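PDB 6BZN: halogenase PltM from Pseudomonas fluorescens, which halogenates phenolic substrates, accepting chloride, bromide or iodide, as a flavoprotein that uses FAD. Local coordinates for residues 201-213 and 326-338. Residues are numbered along the deposited sequence; the frame is centred on the assembly and turned at random.
Sequences RQLGLRTTEGLAT and YRSVQNVGDRFCL
Two arginines on opposite faces of a short ribbon bind differently: Arg206 lies on the ring of Tyr326, and Arg327 grips the carbonyl of Glu209 side-on. The Arg206 guanidinium and the ring are 18° apart in a cation-pi stack, CZ 3.9 Å from the Tyr326 centroid. A bend at chi3 (-69°) lays the group on the ring, and NH2 continues to Ala342 O. A water in the guanidinium plane accepts from NE and donates to Ser328 OG, which also bonds to Thr343.

Arg327 sends both NE (2.8 Å) and NH2 (3.1 Å) to Glu209 O, which lies in the guanidinium plane; NE approaches nearly along the C=O axis, NH2 from above the carbonyl plane. Glu209 OE2 adds a salt bridge to NH2 at 3.0 Å, bent and weak as a hydrogen bond, carboxylate and guanidinium 82° apart, and Thr207 CG2 covers one guanidinium face. In this two-stranded antiparallel ribbon, 206-207 with 327-328, Thr207 and Arg327 exchange both backbone bonds; Val329 N adds another to Leu205 O. Thr207 OG1 accepts from Glu209 N in an ST turn, and a type II turn from Thr208 to Leu211 follows.

Beyond the ribbon, Leu205 packs CD2 against Val329 CG2 and brings CD1 to 3.4 Å from Gln330 O, a buried oxygen without a polar partner. Leu203 CD1 sits over Phe336, 3.6 Å from the ring centroid, a CH-pi contact joining helix 198-203 to edge strand 336-338 of the parallel sheet. At the other end, Tyr326, its hydroxyl bonded to Gln341 O, belongs to additional FAD sites seen in this protein but empty here.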
loop_
_atom_site.group_PDB
_atom_site.type_symbol
_atom_site.label_atom_id
_atom_site.label_comp_id
_atom_site.label_asym_id
_atom_site.label_seq_id
_atom_site.Cartn_x
_atom_site.Cartn_y
_atom_site.Cartn_z
ATOM N N ARG A 201 -17.237 -2.116 -12.326
ATOM C CA ARG A 201 -18.521 -1.437 -12.584
ATOM C C ARG A 201 -19.498 -2.383 -13.272
ATOM O O ARG A 201 -20.647 -2.505 -12.850
ATOM C CB ARG A 201 -18.331 -0.160 -13.418
ATOM C CG ARG A 201 -17.548 0.945 -12.717
ATOM C CD ARG A 201 -17.628 2.274 -13.457
ATOM N NE ARG A 201 -17.182 2.152 -14.850
ATOM C CZ ARG A 201 -16.009 2.557 -15.362
ATOM N NH1 ARG A 201 -15.071 3.165 -14.625
ATOM N NH2 ARG A 201 -15.771 2.352 -16.659
ATOM N N GLN A 202 -19.039 -3.105 -14.292
ATOM C CA GLN A 202 -19.969 -3.932 -15.079
ATOM C C GLN A 202 -20.370 -5.239 -14.374
ATOM O O GLN A 202 -21.432 -5.799 -14.659
ATOM C CB GLN A 202 -19.402 -4.184 -16.469
ATOM C CG GLN A 202 -18.520 -5.412 -16.616
ATOM C CD GLN A 202 -17.965 -5.548 -18.020
ATOM O OE1 GLN A 202 -17.625 -4.553 -18.653
ATOM N NE2 GLN A 202 -17.906 -6.776 -18.526
ATOM N N LEU A 203 -19.533 -5.727 -13.453
ATOM C CA LEU A 203 -19.791 -7.006 -12.790
ATOM C C LEU A 203 -20.600 -6.893 -11.521
ATOM O O LEU A 203 -21.050 -7.909 -11.006
ATOM C CB LEU A 203 -18.487 -7.727 -12.461
ATOM C CG LEU A 203 -17.703 -8.278 -13.657
ATOM C CD1 LEU A 203 -16.325 -8.703 -13.189
ATOM C CD2 LEU A 203 -18.454 -9.421 -14.298
ATOM N N GLY A 204 -20.749 -5.687 -10.997
ATOM C CA GLY A 204 -21.562 -5.462 -9.820
ATOM C C GLY A 204 -20.995 -6.069 -8.551
ATOM O O GLY A 204 -21.756 -6.543 -7.705
ATOM N N LEU A 205 -19.664 -6.079 -8.413
ATOM C CA LEU A 205 -19.044 -6.714 -7.240
ATOM C C LEU A 205 -18.660 -5.744 -6.113
ATOM O O LEU A 205 -18.435 -6.188 -4.996
ATOM C CB LEU A 205 -17.824 -7.545 -7.652
ATOM C CG LEU A 205 -18.076 -8.536 -8.800
ATOM C CD1 LEU A 205 -16.774 -9.038 -9.400
ATOM C CD2 LEU A 205 -18.927 -9.678 -8.309
ATOM N N ARG A 206 -18.603 -4.444 -6.392
ATOM C CA ARG A 206 -18.137 -3.474 -5.402
ATOM C C ARG A 206 -19.228 -3.008 -4.444
ATOM O O ARG A 206 -20.384 -2.808 -4.840
ATOM C CB ARG A 206 -17.515 -2.273 -6.094
ATOM C CG ARG A 206 -16.789 -1.362 -5.134
ATOM C CD ARG A 206 -16.055 -0.275 -5.865
ATOM N NE ARG A 206 -14.921 -0.810 -6.613
ATOM C CZ ARG A 206 -14.071 -0.060 -7.293
ATOM N NH1 ARG A 206 -14.224 1.253 -7.306
ATOM N NH2 ARG A 206 -13.064 -0.632 -7.956
ATOM N N THR A 207 -18.839 -2.812 -3.186
ATOM C CA THR A 207 -19.743 -2.306 -2.152
ATOM C C THR A 207 -18.937 -1.600 -1.064
ATOM O O THR A 207 -17.739 -1.833 -0.939
ATOM C CB THR A 207 -20.575 -3.450 -1.523
ATOM O OG1 THR A 207 -21.508 -2.917 -0.587
ATOM C CG2 THR A 207 -19.701 -4.444 -0.806
ATOM N N THR A 208 -19.614 -0.740 -0.307
ATOM C CA THR A 208 -19.090 -0.182 0.928
ATOM C C THR A 208 -19.743 -0.813 2.159
ATOM O O THR A 208 -19.375 -0.469 3.285
ATOM C CB THR A 208 -19.266 1.345 0.971
ATOM O OG1 THR A 208 -20.656 1.672 0.888
ATOM C CG2 THR A 208 -18.518 2.002 -0.190
ATOM N N GLU A 209 -20.680 -1.747 1.956
ATOM C CA GLU A 209 -21.375 -2.395 3.069
ATOM C C GLU A 209 -20.354 -3.126 3.914
ATOM O O GLU A 209 -19.468 -3.786 3.377
ATOM C CB GLU A 209 -22.422 -3.401 2.557
ATOM C CG GLU A 209 -23.371 -3.965 3.622
ATOM C CD GLU A 209 -22.789 -5.072 4.515
ATOM O OE1 GLU A 209 -23.263 -5.185 5.673
ATOM O OE2 GLU A 209 -21.880 -5.838 4.098
ATOM N N GLY A 210 -20.481 -3.009 5.228
ATOM C CA GLY A 210 -19.642 -3.753 6.155
ATOM C C GLY A 210 -18.261 -3.173 6.441
ATOM O O GLY A 210 -17.519 -3.756 7.235
ATOM N N LEU A 211 -17.897 -2.045 5.827
ATOM C CA LEU A 211 -16.574 -1.448 6.059
ATOM C C LEU A 211 -16.579 -0.613 7.324
ATOM O O LEU A 211 -17.469 0.229 7.517
ATOM C CB LEU A 211 -16.121 -0.580 4.876
ATOM C CG LEU A 211 -15.752 -1.376 3.633
ATOM C CD1 LEU A 211 -15.482 -0.442 2.472
ATOM C CD2 LEU A 211 -14.549 -2.287 3.882
ATOM N N ALA A 212 -15.585 -0.851 8.178
ATOM C CA ALA A 212 -15.371 -0.054 9.389
ATOM C C ALA A 212 -14.723 1.303 9.125
ATOM O O ALA A 212 -14.892 2.215 9.921
ATOM C CB ALA A 212 -14.541 -0.831 10.409
ATOM N N THR A 213 -13.963 1.428 8.029
ATOM C CA THR A 213 -13.265 2.653 7.704
ATOM C C THR A 213 -14.095 3.476 6.710
ATOM O O THR A 213 -14.502 2.962 5.666
ATOM C CB THR A 213 -11.882 2.349 7.104
ATOM O OG1 THR A 213 -11.191 1.413 7.942
ATOM C CG2 THR A 213 -11.053 3.596 6.997
ATOM N N TYR A 326 -13.560 0.897 -0.196
ATOM C CA TYR A 326 -14.494 -0.022 -0.856
ATOM C C TYR A 326 -13.937 -1.419 -0.775
ATOM O O TYR A 326 -12.739 -1.598 -0.542
ATOM C CB TYR A 326 -14.750 0.397 -2.301
ATOM C CG TYR A 326 -13.509 0.560 -3.147
ATOM C CD1 TYR A 326 -12.969 -0.516 -3.842
ATOM C CD2 TYR A 326 -12.883 1.783 -3.253
ATOM C CE1 TYR A 326 -11.819 -0.373 -4.617
ATOM C CE2 TYR A 326 -11.727 1.937 -4.015
ATOM C CZ TYR A 326 -11.207 0.860 -4.701
ATOM O OH TYR A 326 -10.067 1.027 -5.451
ATOM N N ARG A 327 -14.818 -2.398 -0.925
ATOM C CA ARG A 327 -14.436 -3.796 -1.003
ATOM C C ARG A 327 -15.281 -4.452 -2.088
ATOM O O ARG A 327 -16.140 -3.800 -2.689
ATOM C CB ARG A 327 -14.628 -4.490 0.345
ATOM C CG ARG A 327 -16.060 -4.579 0.825
ATOM C CD ARG A 327 -16.195 -5.394 2.109
ATOM N NE ARG A 327 -17.627 -5.589 2.354
ATOM C CZ ARG A 327 -18.357 -6.638 1.973
ATOM N NH1 ARG A 327 -17.830 -7.691 1.340
ATOM N NH2 ARG A 327 -19.650 -6.639 2.249
ATOM N N SER A 328 -15.004 -5.724 -2.353
ATOM C CA SER A 328 -15.771 -6.500 -3.330
ATOM C C SER A 328 -16.176 -7.843 -2.767
ATOM O O SER A 328 -15.474 -8.429 -1.944
ATOM C CB SER A 328 -14.973 -6.711 -4.610
ATOM O OG SER A 328 -14.655 -5.486 -5.246
ATOM N N VAL A 329 -17.321 -8.331 -3.226
ATOM C CA VAL A 329 -17.853 -9.604 -2.749
ATOM C C VAL A 329 -17.158 -10.811 -3.410
ATOM O O VAL A 329 -17.125 -11.904 -2.837
ATOM C CB VAL A 329 -19.396 -9.680 -2.906
ATOM C CG1 VAL A 329 -20.067 -8.540 -2.158
ATOM C CG2 VAL A 329 -19.832 -9.656 -4.364
ATOM N N GLN A 330 -16.641 -10.610 -4.620
ATOM C CA GLN A 330 -15.849 -11.602 -5.360
ATOM C C GLN A 330 -14.893 -10.808 -6.227
ATOM O O GLN A 330 -15.121 -9.615 -6.459
ATOM C CB GLN A 330 -16.715 -12.445 -6.299
ATOM C CG GLN A 330 -17.681 -13.404 -5.623
ATOM C CD GLN A 330 -18.428 -14.284 -6.628
ATOM O OE1 GLN A 330 -18.555 -13.937 -7.798
ATOM N NE2 GLN A 330 -18.920 -15.422 -6.167
ATOM N N ASN A 331 -13.835 -11.447 -6.698
ATOM C CA ASN A 331 -12.962 -10.788 -7.660
ATOM C C ASN A 331 -12.310 -11.664 -8.708
ATOM O O ASN A 331 -11.445 -11.195 -9.431
ATOM C CB ASN A 331 -11.908 -9.956 -6.899
ATOM C CG ASN A 331 -10.754 -10.796 -6.390
ATOM O OD1 ASN A 331 -10.885 -12.000 -6.210
ATOM N ND2 ASN A 331 -9.609 -10.159 -6.149
ATOM N N VAL A 332 -12.722 -12.926 -8.811
ATOM C CA VAL A 332 -12.261 -13.798 -9.882
ATOM C C VAL A 332 -13.467 -14.488 -10.497
ATOM O O VAL A 332 -14.481 -14.707 -9.826
ATOM C CB VAL A 332 -11.235 -14.845 -9.392
ATOM C CG1 VAL A 332 -10.015 -14.168 -8.774
ATOM C CG2 VAL A 332 -11.844 -15.809 -8.381
ATOM N N GLY A 333 -13.339 -14.823 -11.772
ATOM C CA GLY A 333 -14.314 -15.672 -12.474
ATOM C C GLY A 333 -13.581 -16.615 -13.391
ATOM O O GLY A 333 -12.355 -16.682 -13.373
ATOM N N ASP A 334 -14.335 -17.332 -14.223
ATOM C CA ASP A 334 -13.752 -18.206 -15.236
ATOM C C ASP A 334 -12.760 -17.439 -16.120
ATOM O O ASP A 334 -11.693 -17.959 -16.447
ATOM C CB ASP A 334 -14.851 -18.800 -16.150
ATOM C CG ASP A 334 -15.758 -19.806 -15.437
ATOM O OD1 ASP A 334 -15.505 -20.153 -14.266
ATOM O OD2 ASP A 334 -16.743 -20.252 -16.063
ATOM N N ARG A 335 -13.137 -16.217 -16.504
ATOM C CA ARG A 335 -12.402 -15.453 -17.522
ATOM C C ARG A 335 -11.856 -14.100 -17.073
ATOM O O ARG A 335 -11.398 -13.324 -17.916
ATOM C CB ARG A 335 -13.297 -15.249 -18.755
ATOM C CG ARG A 335 -13.748 -16.546 -19.421
ATOM C CD ARG A 335 -12.588 -17.180 -20.161
ATOM N NE ARG A 335 -12.931 -18.426 -20.848
ATOM C CZ ARG A 335 -12.150 -19.034 -21.749
ATOM N NH1 ARG A 335 -10.970 -18.523 -22.103
ATOM N NH2 ARG A 335 -12.554 -20.174 -22.316
ATOM N N PHE A 336 -11.857 -13.824 -15.769
ATOM C CA PHE A 336 -11.330 -12.552 -15.289
ATOM C C PHE A 336 -10.751 -12.651 -13.897
ATOM O O PHE A 336 -11.051 -13.564 -13.135
ATOM C CB PHE A 336 -12.392 -11.449 -15.309
ATOM C CG PHE A 336 -13.461 -11.615 -14.262
ATOM C CD1 PHE A 336 -13.300 -11.082 -12.990
ATOM C CD2 PHE A 336 -14.620 -12.316 -14.545
ATOM C CE1 PHE A 336 -14.287 -11.224 -12.022
ATOM C CE2 PHE A 336 -15.609 -12.467 -13.579
ATOM C CZ PHE A 336 -15.438 -11.926 -12.315
ATOM N N CYS A 337 -9.913 -11.668 -13.591
ATOM C CA CYS A 337 -9.462 -11.417 -12.234
ATOM C C CYS A 337 -9.321 -9.912 -12.067
ATOM O O CYS A 337 -8.793 -9.223 -12.956
ATOM C CB CYS A 337 -8.135 -12.109 -11.952
ATOM S SG CYS A 337 -7.378 -11.622 -10.371
ATOM N N LEU A 338 -9.833 -9.413 -10.943
ATOM C CA LEU A 338 -9.588 -8.050 -10.514
ATOM C C LEU A 338 -8.374 -8.075 -9.606
ATOM O O LEU A 338 -8.340 -8.820 -8.628
ATOM C CB LEU A 338 -10.772 -7.486 -9.728
ATOM C CG LEU A 338 -11.996 -6.980 -10.487
ATOM C CD1 LEU A 338 -12.472 -7.926 -11.557
ATOM C CD2 LEU A 338 -13.105 -6.628 -9.511
HETATM O O HOH W 1 -14.624 -3.959 -7.192
#